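PDB 1RV9: conserved hypothetical protein NMB0706 from Neisseria meningitidis, which is of unknown function but belongs to the YfiH-like family named for multi-copper polyphenol oxidoreductase laccases, and is probably an enzyme. Local coordinates for residues Ala130-His135 / Gln147-Ala152; Leu31-Asn36 / Glu65-Gln70; Gly140-Val145 / Phe180-Thr185; Ala170-Val175 / Cys228-Arg233. One frame throughout, in Å; residues are numbered along the deposited sequence.

Contact 1: Ala130-His135 / Gln147-Ala152; sequences AVAAAH and QNTIAA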
loop_
_atom_site.group_PDB
_atom_site.type_symbol
_atom_site.label_atom_id
_atom_site.label_comp_id
_atom_site.label_asym_id
_atom_site.label_seq_id
_atom_site.Cartn_x
_atom_site.Cartn_y
_atom_site.Cartn_z
ATOM N N ALA A 130 -7.781 -2.775 15.896
ATOM C CA ALA A 130 -7.446 -3.548 14.706
ATOM C C ALA A 130 -6.789 -2.682 13.641
ATOM O O ALA A 130 -7.116 -1.505 13.498
ATOM C CB ALA A 130 -8.705 -4.201 14.138
ATOM N N VAL A 131 -5.849 -3.275 12.911
ATOM C CA VAL A 131 -5.147 -2.582 11.834
ATOM C C VAL A 131 -5.025 -3.513 10.633
ATOM O O VAL A 131 -5.283 -4.716 10.737
ATOM C CB VAL A 131 -3.719 -2.141 12.254
ATOM C CG1 VAL A 131 -3.797 -1.156 13.403
ATOM C CG2 VAL A 131 -2.885 -3.355 12.640
ATOM N N ALA A 132 -4.652 -2.950 9.491
ATOM C CA ALA A 132 -4.484 -3.734 8.274
ATOM C C ALA A 132 -3.734 -2.939 7.219
ATOM O O ALA A 132 -3.712 -1.711 7.248
ATOM C CB ALA A 132 -5.847 -4.160 7.722
ATOM N N ALA A 133 -3.118 -3.661 6.289
ATOM C CA ALA A 133 -2.389 -3.054 5.185
ATOM C C ALA A 133 -2.790 -3.819 3.931
ATOM O O ALA A 133 -2.815 -5.049 3.938
ATOM C CB ALA A 133 -0.884 -3.172 5.412
ATOM N N ALA A 134 -3.117 -3.093 2.866
ATOM C CA ALA A 134 -3.518 -3.718 1.615
ATOM C C ALA A 134 -2.725 -3.180 0.429
ATOM O O ALA A 134 -2.449 -1.981 0.338
ATOM C CB ALA A 134 -5.014 -3.504 1.376
ATOM N N HIS A 135 -2.357 -4.092 -0.467
ATOM C CA HIS A 135 -1.613 -3.772 -1.681
ATOM C C HIS A 135 -2.654 -3.593 -2.778
ATOM O O HIS A 135 -3.269 -4.564 -3.231
ATOM C CB HIS A 135 -0.675 -4.930 -2.025
ATOM C CG HIS A 135 -0.009 -4.801 -3.359
ATOM N ND1 HIS A 135 0.054 -5.844 -4.258
ATOM C CD2 HIS A 135 0.651 -3.768 -3.935
ATOM C CE1 HIS A 135 0.723 -5.460 -5.330
ATOM N NE2 HIS A 135 1.097 -4.204 -5.160
ATOM N N GLN A 147 -12.260 -4.213 -0.172
ATOM C CA GLN A 147 -13.491 -4.727 0.419
ATOM C C GLN A 147 -13.206 -5.969 1.259
ATOM O O GLN A 147 -13.762 -6.126 2.345
ATOM C CB GLN A 147 -14.528 -5.062 -0.664
ATOM C CG GLN A 147 -15.028 -3.861 -1.461
ATOM C CD GLN A 147 -14.229 -3.619 -2.727
ATOM O OE1 GLN A 147 -12.999 -3.563 -2.698
ATOM N NE2 GLN A 147 -14.927 -3.465 -3.846
ATOM N N ASN A 148 -12.335 -6.848 0.766
ATOM C CA ASN A 148 -12.000 -8.062 1.508
ATOM C C ASN A 148 -11.225 -7.740 2.783
ATOM O O ASN A 148 -11.381 -8.414 3.803
ATOM C CB ASN A 148 -11.183 -9.026 0.641
ATOM C CG ASN A 148 -11.979 -9.580 -0.520
ATOM O OD1 ASN A 148 -13.209 -9.523 -0.524
ATOM N ND2 ASN A 148 -11.283 -10.133 -1.506
ATOM N N THR A 149 -10.383 -6.714 2.726
ATOM C CA THR A 149 -9.607 -6.323 3.899
ATOM C C THR A 149 -10.546 -5.775 4.969
ATOM O O THR A 149 -10.457 -6.138 6.141
ATOM C CB THR A 149 -8.559 -5.261 3.532
ATOM O OG1 THR A 149 -7.653 -5.813 2.568
ATOM C CG2 THR A 149 -7.775 -4.826 4.776
ATOM N N ILE A 150 -11.453 -4.901 4.551
ATOM C CA ILE A 150 -12.424 -4.309 5.461
ATOM C C ILE A 150 -13.221 -5.406 6.166
ATOM O O ILE A 150 -13.432 -5.356 7.381
ATOM C CB ILE A 150 -13.379 -3.377 4.677
ATOM C CG1 ILE A 150 -12.621 -2.117 4.247
ATOM C CG2 ILE A 150 -14.603 -3.030 5.516
ATOM C CD1 ILE A 150 -13.334 -1.296 3.193
ATOM N N ALA A 151 -13.654 -6.404 5.404
ATOM C CA ALA A 151 -14.428 -7.504 5.965
ATOM C C ALA A 151 -13.622 -8.300 6.983
ATOM O O ALA A 151 -14.136 -8.675 8.040
ATOM C CB ALA A 151 -14.905 -8.429 4.852
ATOM N N ALA A 152 -12.355 -8.552 6.666
ATOM C CA ALA A 152 -11.493 -9.329 7.547
ATOM C C ALA A 152 -11.192 -8.657 8.884
ATOM O O ALA A 152 -10.874 -9.330 9.863
ATOM C CB ALA A 152 -10.194 -9.662 6.830
#

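Contact 2: Leu31-Asn36 / Glu65-Gln70; sequences LITTRN and EIVQQQ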
loop_
_atom_site.group_PDB
_atom_site.type_symbol
_atom_site.label_atom_id
_atom_site.label_comp_id
_atom_site.label_asym_id
_atom_site.label_seq_id
_atom_site.Cartn_x
_atom_site.Cartn_y
_atom_site.Cartn_z
ATOM N N LEU A 31 4.514 3.380 9.586
ATOM C CA LEU A 31 5.833 3.694 9.071
ATOM C C LEU A 31 5.711 3.636 7.561
ATOM O O LEU A 31 5.421 2.580 6.993
ATOM C CB LEU A 31 6.878 2.684 9.554
ATOM C CG LEU A 31 8.323 3.053 9.197
ATOM C CD1 LEU A 31 8.747 4.261 10.018
ATOM C CD2 LEU A 31 9.253 1.880 9.474
ATOM N N ILE A 32 5.893 4.785 6.923
ATOM C CA ILE A 32 5.837 4.891 5.474
ATOM C C ILE A 32 7.288 5.104 5.079
ATOM O O ILE A 32 7.810 6.207 5.206
ATOM C CB ILE A 32 4.997 6.112 5.039
ATOM C CG1 ILE A 32 3.580 5.997 5.613
ATOM C CG2 ILE A 32 4.970 6.219 3.517
ATOM C CD1 ILE A 32 2.825 4.754 5.176
ATOM N N THR A 33 7.952 4.049 4.620
ATOM C CA THR A 33 9.357 4.182 4.264
ATOM C C THR A 33 9.571 4.903 2.944
ATOM O O THR A 33 8.680 4.966 2.094
ATOM C CB THR A 33 10.068 2.806 4.205
ATOM O OG1 THR A 33 9.670 2.101 3.023
ATOM C CG2 THR A 33 9.707 1.969 5.427
ATOM N N THR A 34 10.758 5.481 2.799
ATOM C CA THR A 34 11.129 6.172 1.575
ATOM C C THR A 34 12.262 5.339 1.000
ATOM O O THR A 34 12.660 4.335 1.593
ATOM C CB THR A 34 11.634 7.606 1.842
ATOM O OG1 THR A 34 12.864 7.555 2.575
ATOM C CG2 THR A 34 10.603 8.396 2.641
ATOM N N ARG A 35 12.787 5.745 -0.148
ATOM C CA ARG A 35 13.863 4.990 -0.773
ATOM C C ARG A 35 15.196 5.199 -0.064
ATOM O O ARG A 35 16.175 4.508 -0.344
ATOM C CB ARG A 35 13.994 5.385 -2.249
ATOM C CG ARG A 35 14.505 6.796 -2.478
ATOM C CD ARG A 35 14.600 7.099 -3.964
ATOM N NE ARG A 35 15.440 6.123 -4.648
ATOM C CZ ARG A 35 15.612 6.069 -5.965
ATOM N NH1 ARG A 35 15.001 6.945 -6.755
ATOM N NH2 ARG A 35 16.390 5.134 -6.491
ATOM N N ASN A 36 15.224 6.132 0.878
ATOM C CA ASN A 36 16.456 6.442 1.586
ATOM C C ASN A 36 16.648 5.769 2.940
ATOM O O ASN A 36 15.683 5.379 3.604
ATOM C CB ASN A 36 16.563 7.956 1.731
ATOM C CG ASN A 36 16.378 8.665 0.408
ATOM O OD1 ASN A 36 17.102 8.402 -0.547
ATOM N ND2 ASN A 36 15.398 9.559 0.340
ATOM N N GLU A 65 16.266 -5.312 8.020
ATOM C CA GLU A 65 16.733 -5.257 9.400
ATOM C C GLU A 65 16.624 -3.825 9.897
ATOM O O GLU A 65 16.215 -3.574 11.033
ATOM C CB GLU A 65 18.188 -5.696 9.488
ATOM C CG GLU A 65 18.376 -7.181 9.550
ATOM C CD GLU A 65 19.830 -7.555 9.668
ATOM O OE1 GLU A 65 20.571 -6.859 10.396
ATOM O OE2 GLU A 65 20.229 -8.555 9.046
ATOM N N ILE A 66 17.015 -2.887 9.040
ATOM C CA ILE A 66 16.956 -1.471 9.371
ATOM C C ILE A 66 15.515 -1.086 9.693
ATOM O O ILE A 66 15.255 -0.336 10.636
ATOM C CB ILE A 66 17.474 -0.608 8.196
ATOM C CG1 ILE A 66 18.980 -0.827 8.025
ATOM C CG2 ILE A 66 17.191 0.865 8.452
ATOM C CD1 ILE A 66 19.565 -0.142 6.808
ATOM N N VAL A 67 14.577 -1.610 8.914
ATOM C CA VAL A 67 13.170 -1.311 9.140
ATOM C C VAL A 67 12.674 -1.958 10.431
ATOM O O VAL A 67 11.952 -1.329 11.202
ATOM C CB VAL A 67 12.296 -1.785 7.952
ATOM C CG1 VAL A 67 10.820 -1.756 8.335
ATOM C CG2 VAL A 67 12.531 -0.879 6.756
ATOM N N GLN A 68 13.066 -3.205 10.673
ATOM C CA GLN A 68 12.636 -3.893 11.884
ATOM C C GLN A 68 13.100 -3.131 13.118
ATOM O O GLN A 68 12.368 -3.034 14.104
ATOM C CB GLN A 68 13.180 -5.318 11.925
ATOM C CG GLN A 68 12.525 -6.176 12.997
ATOM C CD GLN A 68 13.079 -7.582 13.031
ATOM O OE1 GLN A 68 14.171 -7.820 13.548
ATOM N NE2 GLN A 68 12.331 -8.524 12.467
ATOM N N GLN A 69 14.317 -2.591 13.061
ATOM C CA GLN A 69 14.865 -1.818 14.173
ATOM C C GLN A 69 13.950 -0.642 14.480
ATOM O O GLN A 69 13.747 -0.284 15.641
ATOM C CB GLN A 69 16.260 -1.292 13.827
ATOM C CG GLN A 69 17.326 -2.365 13.731
ATOM C CD GLN A 69 17.510 -3.114 15.035
ATOM O OE1 GLN A 69 17.818 -2.517 16.069
ATOM N NE2 GLN A 69 17.322 -4.429 14.994
ATOM N N GLN A 70 13.406 -0.039 13.429
ATOM C CA GLN A 70 12.506 1.095 13.575
ATOM C C GLN A 70 11.154 0.669 14.134
ATOM O O GLN A 70 10.584 1.342 14.989
ATOM C CB GLN A 70 12.294 1.784 12.224
ATOM C CG GLN A 70 13.470 2.614 11.738
ATOM C CD GLN A 70 13.760 3.790 12.651
ATOM O OE1 GLN A 70 12.858 4.545 13.011
ATOM N NE2 GLN A 70 15.025 3.956 13.022
#

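Contact 3: Gly140-Val145 / Phe180-Thr185; sequences GLAGGV and FDAFCT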
loop_
_atom_site.group_PDB
_atom_site.type_symbol
_atom_site.label_atom_id
_atom_site.label_comp_id
_atom_site.label_asym_id
_atom_site.label_seq_id
_atom_site.Cartn_x
_atom_site.Cartn_y
_atom_site.Cartn_z
ATOM N N GLY A 140 -5.766 -5.591 -8.099
ATOM C CA GLY A 140 -6.337 -5.890 -6.798
ATOM C C GLY A 140 -7.406 -4.890 -6.397
ATOM O O GLY A 140 -8.396 -5.241 -5.746
ATOM N N LEU A 141 -7.214 -3.636 -6.789
ATOM C CA LEU A 141 -8.172 -2.595 -6.446
ATOM C C LEU A 141 -9.498 -2.866 -7.154
ATOM O O LEU A 141 -10.563 -2.845 -6.531
ATOM C CB LEU A 141 -7.618 -1.217 -6.838
ATOM C CG LEU A 141 -8.423 0.007 -6.386
ATOM C CD1 LEU A 141 -8.542 0.015 -4.868
ATOM C CD2 LEU A 141 -7.743 1.281 -6.876
ATOM N N ALA A 142 -9.434 -3.139 -8.451
ATOM C CA ALA A 142 -10.642 -3.421 -9.215
ATOM C C ALA A 142 -11.229 -4.769 -8.802
ATOM O O ALA A 142 -12.434 -4.998 -8.935
ATOM C CB ALA A 142 -10.331 -3.420 -10.712
ATOM N N GLY A 143 -10.371 -5.649 -8.290
ATOM C CA GLY A 143 -10.804 -6.975 -7.880
ATOM C C GLY A 143 -11.479 -7.068 -6.523
ATOM O O GLY A 143 -12.140 -8.071 -6.231
ATOM N N GLY A 144 -11.296 -6.046 -5.690
ATOM C CA GLY A 144 -11.923 -6.029 -4.379
ATOM C C GLY A 144 -11.026 -6.305 -3.184
ATOM O O GLY A 144 -11.508 -6.753 -2.145
ATOM N N VAL A 145 -9.729 -6.035 -3.305
ATOM C CA VAL A 145 -8.830 -6.285 -2.182
ATOM C C VAL A 145 -9.189 -5.414 -0.978
ATOM O O VAL A 145 -9.073 -5.857 0.168
ATOM C CB VAL A 145 -7.340 -6.057 -2.571
ATOM C CG1 VAL A 145 -7.085 -4.591 -2.860
ATOM C CG2 VAL A 145 -6.425 -6.562 -1.449
ATOM N N PHE A 180 -9.723 0.701 -17.684
ATOM C CA PHE A 180 -10.918 1.525 -17.580
ATOM C C PHE A 180 -12.155 0.655 -17.357
ATOM O O PHE A 180 -12.937 0.894 -16.437
ATOM C CB PHE A 180 -11.075 2.365 -18.854
ATOM C CG PHE A 180 -12.270 3.273 -18.840
ATOM C CD1 PHE A 180 -13.526 2.797 -19.195
ATOM C CD2 PHE A 180 -12.140 4.603 -18.455
ATOM C CE1 PHE A 180 -14.641 3.634 -19.167
ATOM C CE2 PHE A 180 -13.247 5.448 -18.424
ATOM C CZ PHE A 180 -14.499 4.962 -18.781
ATOM N N ASP A 181 -12.325 -0.364 -18.197
ATOM C CA ASP A 181 -13.477 -1.253 -18.082
ATOM C C ASP A 181 -13.485 -2.065 -16.789
ATOM O O ASP A 181 -14.544 -2.307 -16.214
ATOM C CB ASP A 181 -13.542 -2.212 -19.278
ATOM C CG ASP A 181 -13.811 -1.498 -20.591
ATOM O OD1 ASP A 181 -14.336 -0.365 -20.562
ATOM O OD2 ASP A 181 -13.507 -2.082 -21.654
ATOM N N ALA A 182 -12.308 -2.482 -16.330
ATOM C CA ALA A 182 -12.210 -3.274 -15.107
ATOM C C ALA A 182 -12.861 -2.556 -13.933
ATOM O O ALA A 182 -13.349 -3.188 -12.998
ATOM C CB ALA A 182 -10.749 -3.575 -14.791
ATOM N N PHE A 183 -12.862 -1.231 -13.985
ATOM C CA PHE A 183 -13.452 -0.417 -12.931
ATOM C C PHE A 183 -14.836 0.121 -13.280
ATOM O O PHE A 183 -15.799 -0.082 -12.543
ATOM C CB PHE A 183 -12.550 0.783 -12.626
ATOM C CG PHE A 183 -11.309 0.442 -11.852
ATOM C CD1 PHE A 183 -11.356 0.292 -10.471
ATOM C CD2 PHE A 183 -10.088 0.300 -12.501
ATOM C CE1 PHE A 183 -10.202 0.013 -9.745
ATOM C CE2 PHE A 183 -8.928 0.019 -11.785
ATOM C CZ PHE A 183 -8.986 -0.123 -10.404
ATOM N N CYS A 184 -14.921 0.804 -14.418
ATOM C CA CYS A 184 -16.155 1.453 -14.846
ATOM C C CYS A 184 -17.325 0.624 -15.351
ATOM O O CYS A 184 -18.461 1.100 -15.331
ATOM C CB CYS A 184 -15.814 2.529 -15.872
ATOM S SG CYS A 184 -14.584 3.683 -15.258
ATOM N N THR A 185 -17.081 -0.594 -15.818
ATOM C CA THR A 185 -18.198 -1.404 -16.284
ATOM C C THR A 185 -19.010 -1.831 -15.058
ATOM O O THR A 185 -20.225 -1.628 -15.008
ATOM C CB THR A 185 -17.716 -2.632 -17.091
ATOM O OG1 THR A 185 -17.126 -2.186 -18.318
ATOM C CG2 THR A 185 -18.881 -3.555 -17.415
HETATM O O HOH W 1 -14.180 -3.205 -10.144
#

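Contact 4: Ala170-Val175 / Cys228-Arg233; sequences ADAFEV and CTVLER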
loop_
_atom_site.group_PDB
_atom_site.type_symbol
_atom_site.label_atom_id
_atom_site.label_comp_id
_atom_site.label_asym_id
_atom_site.label_seq_id
_atom_site.Cartn_x
_atom_site.Cartn_y
_atom_site.Cartn_z
ATOM N N ALA A 170 -2.392 10.479 -10.823
ATOM C CA ALA A 170 -3.123 10.510 -12.082
ATOM C C ALA A 170 -2.286 11.048 -13.236
ATOM O O ALA A 170 -2.250 10.456 -14.318
ATOM C CB ALA A 170 -4.384 11.348 -11.916
ATOM N N ASP A 171 -1.605 12.163 -12.998
ATOM C CA ASP A 171 -0.779 12.786 -14.026
ATOM C C ASP A 171 0.221 11.851 -14.691
ATOM O O ASP A 171 0.541 12.012 -15.869
ATOM C CB ASP A 171 -0.021 13.977 -13.439
ATOM C CG ASP A 171 -0.908 15.180 -13.226
ATOM O OD1 ASP A 171 -1.516 15.648 -14.212
ATOM O OD2 ASP A 171 -0.993 15.662 -12.077
ATOM N N ALA A 172 0.706 10.865 -13.944
ATOM C CA ALA A 172 1.699 9.943 -14.474
ATOM C C ALA A 172 1.213 8.531 -14.774
ATOM O O ALA A 172 1.932 7.755 -15.404
ATOM C CB ALA A 172 2.890 9.879 -13.518
ATOM N N PHE A 173 0.003 8.195 -14.338
ATOM C CA PHE A 173 -0.525 6.849 -14.546
ATOM C C PHE A 173 -1.427 6.746 -15.771
ATOM O O PHE A 173 -2.637 6.945 -15.691
ATOM C CB PHE A 173 -1.268 6.396 -13.283
ATOM C CG PHE A 173 -1.626 4.930 -13.268
ATOM C CD1 PHE A 173 -0.825 3.991 -13.908
ATOM C CD2 PHE A 173 -2.751 4.488 -12.577
ATOM C CE1 PHE A 173 -1.142 2.629 -13.861
ATOM C CE2 PHE A 173 -3.075 3.131 -12.521
ATOM C CZ PHE A 173 -2.269 2.202 -13.165
ATOM N N GLU A 174 -0.821 6.430 -16.908
ATOM C CA GLU A 174 -1.548 6.302 -18.162
ATOM C C GLU A 174 -1.939 4.848 -18.406
ATOM O O GLU A 174 -1.088 3.958 -18.376
ATOM C CB GLU A 174 -0.675 6.815 -19.306
ATOM C CG GLU A 174 -1.345 6.832 -20.658
ATOM C CD GLU A 174 -0.416 7.346 -21.736
ATOM O OE1 GLU A 174 0.006 8.519 -21.649
ATOM O OE2 GLU A 174 -0.100 6.574 -22.665
ATOM N N VAL A 175 -3.226 4.611 -18.651
ATOM C CA VAL A 175 -3.725 3.259 -18.883
ATOM C C VAL A 175 -4.626 3.148 -20.109
ATOM O O VAL A 175 -4.979 4.154 -20.731
ATOM C CB VAL A 175 -4.518 2.739 -17.668
ATOM C CG1 VAL A 175 -3.639 2.753 -16.425
ATOM C CG2 VAL A 175 -5.752 3.595 -17.455
ATOM N N CYS A 228 3.225 11.549 -5.303
ATOM C CA CYS A 228 3.314 10.956 -6.630
ATOM C C CYS A 228 4.682 10.299 -6.627
ATOM O O CYS A 228 5.709 10.974 -6.546
ATOM C CB CYS A 228 3.263 11.977 -7.766
ATOM S SG CYS A 228 3.500 11.140 -9.371
ATOM N N THR A 229 4.694 8.976 -6.688
ATOM C CA THR A 229 5.943 8.239 -6.678
ATOM C C THR A 229 6.823 8.558 -7.884
ATOM O O THR A 229 8.045 8.456 -7.807
ATOM C CB THR A 229 5.676 6.731 -6.627
ATOM O OG1 THR A 229 4.757 6.373 -7.668
ATOM C CG2 THR A 229 5.081 6.347 -5.284
ATOM N N VAL A 230 6.210 8.950 -8.996
ATOM C CA VAL A 230 6.981 9.273 -10.193
ATOM C C VAL A 230 7.675 10.629 -10.068
ATOM O O VAL A 230 8.871 10.753 -10.337
ATOM C CB VAL A 230 6.086 9.275 -11.454
ATOM C CG1 VAL A 230 6.856 9.825 -12.647
ATOM C CG2 VAL A 230 5.616 7.863 -11.751
ATOM N N LEU A 231 6.924 11.641 -9.647
ATOM C CA LEU A 231 7.465 12.987 -9.501
ATOM C C LEU A 231 8.503 13.134 -8.389
ATOM O O LEU A 231 9.505 13.827 -8.557
ATOM C CB LEU A 231 6.322 13.983 -9.272
ATOM C CG LEU A 231 6.698 15.455 -9.073
ATOM C CD1 LEU A 231 7.475 15.959 -10.280
ATOM C CD2 LEU A 231 5.435 16.281 -8.872
ATOM N N GLU A 232 8.273 12.475 -7.258
ATOM C CA GLU A 232 9.186 12.580 -6.122
ATOM C C GLU A 232 10.308 11.551 -6.160
ATOM O O GLU A 232 10.416 10.692 -5.282
ATOM C CB GLU A 232 8.380 12.452 -4.836
ATOM C CG GLU A 232 7.335 13.548 -4.707
ATOM C CD GLU A 232 6.358 13.293 -3.590
ATOM O OE1 GLU A 232 6.807 12.980 -2.470
ATOM O OE2 GLU A 232 5.140 13.413 -3.833
ATOM N N ARG A 233 11.163 11.667 -7.171
ATOM C CA ARG A 233 12.262 10.731 -7.366
ATOM C C ARG A 233 13.301 10.656 -6.256
ATOM O O ARG A 233 13.964 9.632 -6.099
ATOM C CB ARG A 233 12.960 11.015 -8.697
ATOM C CG ARG A 233 13.603 12.382 -8.810
ATOM C CD ARG A 233 14.215 12.546 -10.194
ATOM N NE ARG A 233 14.928 13.809 -10.348
ATOM C CZ ARG A 233 15.501 14.205 -11.480
ATOM N NH1 ARG A 233 15.441 13.432 -12.559
ATOM N NH2 ARG A 233 16.137 15.368 -11.538
#

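Contact 1: Ala130-His135 / Gln147-Ala152
Ala-134 of the strand and Thr-149 of the helix mark the closest backbone approach, with their CA atoms 7.0 Å apart, a separation that leaves room for only small groups between helix 145-153 and strand 131-136. Thr-149 fills that room alone from the helix side and provides about half of the 114 Å² buried here. Its two branches divide the strand between them: CG2 lies 3.6 Å from Ala-132 CB, while OG1 lies 3.7 Å from Ala-134 CB. With CG2 anti to the backbone N (OG1 at chi1 -61°), the threonine spreads its two branches along the strand, one for each of two alanines that are two residues apart and therefore on the same face. The hydroxyl needs no polar partner on the strand, because OG1 is hydrogen-bonded to Val-145 O one turn back in its own helix.

This is one outer layer of the alpha-beta-beta-alpha fold, a helix laid on the six-stranded sheet in which strand 131-136 runs between strands 101-104 and 119-125. Thr-149 reaches both neighbours, touching Ala-101 on one and Phe-123 on the other. Ala-133 points away from the helix and packs on Cys-111 and Val-113 of strand 110-115, which belongs to the second sheet, so the strand is clasped from both faces. At its end His-135 ND1 is hydrogen-bonded to Asp-100 OD1, and its ring meets that of His-82 edge-to-face. Together with Cys-118, His-135 and Asp-100 fit the geometry of a Cys-His-Asp triad, a possible active site that remains unconfirmed.

Contact 2: Leu31-Asn36 / Glu65-Gln70
Helix-on-sheet packing joins Leu-31 and Thr-33 to Val-67 and Gln-70, where helix 57-71 lies over strand 28-33. Between the short segments 31-33 and 65-70 the axes come within 10.9 Å, and their directions differ by 155°, so helix and strand run roughly antiparallel with a modest tilt. Val-67 serves both strand residues with separate methyls. CG1, anti to its own backbone N (chi1 167°), is 4.1 Å from Leu-31 CD2, and CG2, the branch beside that N, is 4.2 Å from Thr-33 CG2. Leu-31 CD2 also reaches the next turn of the helix, 4.1 Å from Gln-70 CB, with the leucine side chain crossing that of Gln-70 at about a right angle. The glutamine thus contributes its aliphatic root and sits at the exposed border of an otherwise buried patch.

The strand belongs to the five-stranded sheet of the alpha-beta-beta-alpha fold, between strands 17-18 and 248-254, and the patch continues into both: Val-67 touches Leu-251, while Leu-31 and Gln-70 touch Phe-17. Thr-33 turns only its methyl to the helix; OG1 is hydrogen-bonded to Ala-249 N of the adjoining strand, which satisfies the hydroxyl within this apolar setting. Past the strand the chain bends in an ST turn, Asn-36 N donating to Thr-34 OG1 over 3.2 Å at 154°. At this bend the side chain of Arg-35 is held by another part of the chain, with NE hydrogen-bonded to Gln-45 O.

Contact 3: Gly140-Val145 / Phe180-Thr185
Ala-142 and Phe-183 bury the larger part of this contact, about 60 Å² each, and they meet as methyl on ring. Ala-142 CB stands 3.6 Å from the centroid of the Phe-183 ring and only 15° off its normal, a CH-pi contact over one face, displaced slightly toward the rim. The ring also lies close to the helix backbone, with CE1 3.5 Å from Ala-142 N. Leu-141 comes from another direction: its CG meets the ring edge 3.8 Å from Phe-183 CE1, and the two side chains cross at about a right angle. Face and edge are therefore held by consecutive residues of one helix turn. The chi1 of Phe-183, -74°, sets CG anti to the carbonyl carbon and carries the ring across to the facing helix.

Beside the ring, Ala-142 CB is 4.1 Å from Ala-182 CB, and one water donates to both Ala-142 O (2.8 Å) and Ala-182 O (3.0 Å), tying the two backbones together. Helix 138-143 ends at once in a Schellman motif, Val-145 N bonding to Gly-140 O over 2.9 Å; Gly-144, with phi 105°, is also the N-cap of helix 145-153. Around the pair, Trp-138 touches Ala-182 and Phe-183, while Leu-209 of helix 206-217 packs against both Leu-141 and Phe-183, making this a junction of three helices.

Contact 4: Ala170-Val175 / Cys228-Arg233
A chi1 of 171° puts Val-230 CG1 anti to the backbone N and CG2 beside it, a pose that sets the fork of the side chain against Ala-172. The nearer prong, CG2, lies 3.8 Å from Ala-172 CB, and CG1 follows at 4.1 Å. Cys-228 has SG anti to its own N (chi1 176°), which brings the sulfur to the border of the same methyl, 4.4 Å from Ala-172 CB. Ala-172 thus sets its one methyl against two side chains of the 228-233 loop and accounts for about half of the 94 Å² buried.

Several bonds within the loop shape it. Leu-231 N donates almost straight (168°) to Cys-228 SG over 3.5 Å, Cys-228 N reaches Glu-232 OE2 at 3.1 Å, and Glu-232 centres an inverse gamma turn. From outside, Asp-117 bonds to Thr-229 OG1, and Arg-241 holds the carbonyls of Thr-229 and Val-230. Facing the loop, residues 170-173 form a turn closed by Phe-173 N to Ala-170 O at 3.2 Å, just ahead of strand 174-175 in the small three-stranded sheet. No hydrogen bond crosses between the segments; what joins them is a small patch of methyl and sulfur surface.

In the fold
Contact 2 closes first along the chain; contacts 1 and 3 then interleave, as do 3 and 4. Contacts 1 and 2 belong to different sheets of the alpha-beta-beta-alpha fold, their centres about 22 Å apart. Contact 3 begins inside the span of contact 1, because strand 131-136, helix 138-143 and helix 145-153 are consecutive; their centres are about 17 Å apart and they touch where His-135 O meets Val-145 CG1 at 3.8 Å. The centres of contacts 3 and 4 are about 19 Å apart, with strand 174-175 leading into helix 177-184. The loop of contact 4 returns to contact 2 through a probable hydrogen bond, Arg-35 NH1 to Arg-233 O (3.0 Å), linking chain regions far apart in sequence within one compact protein.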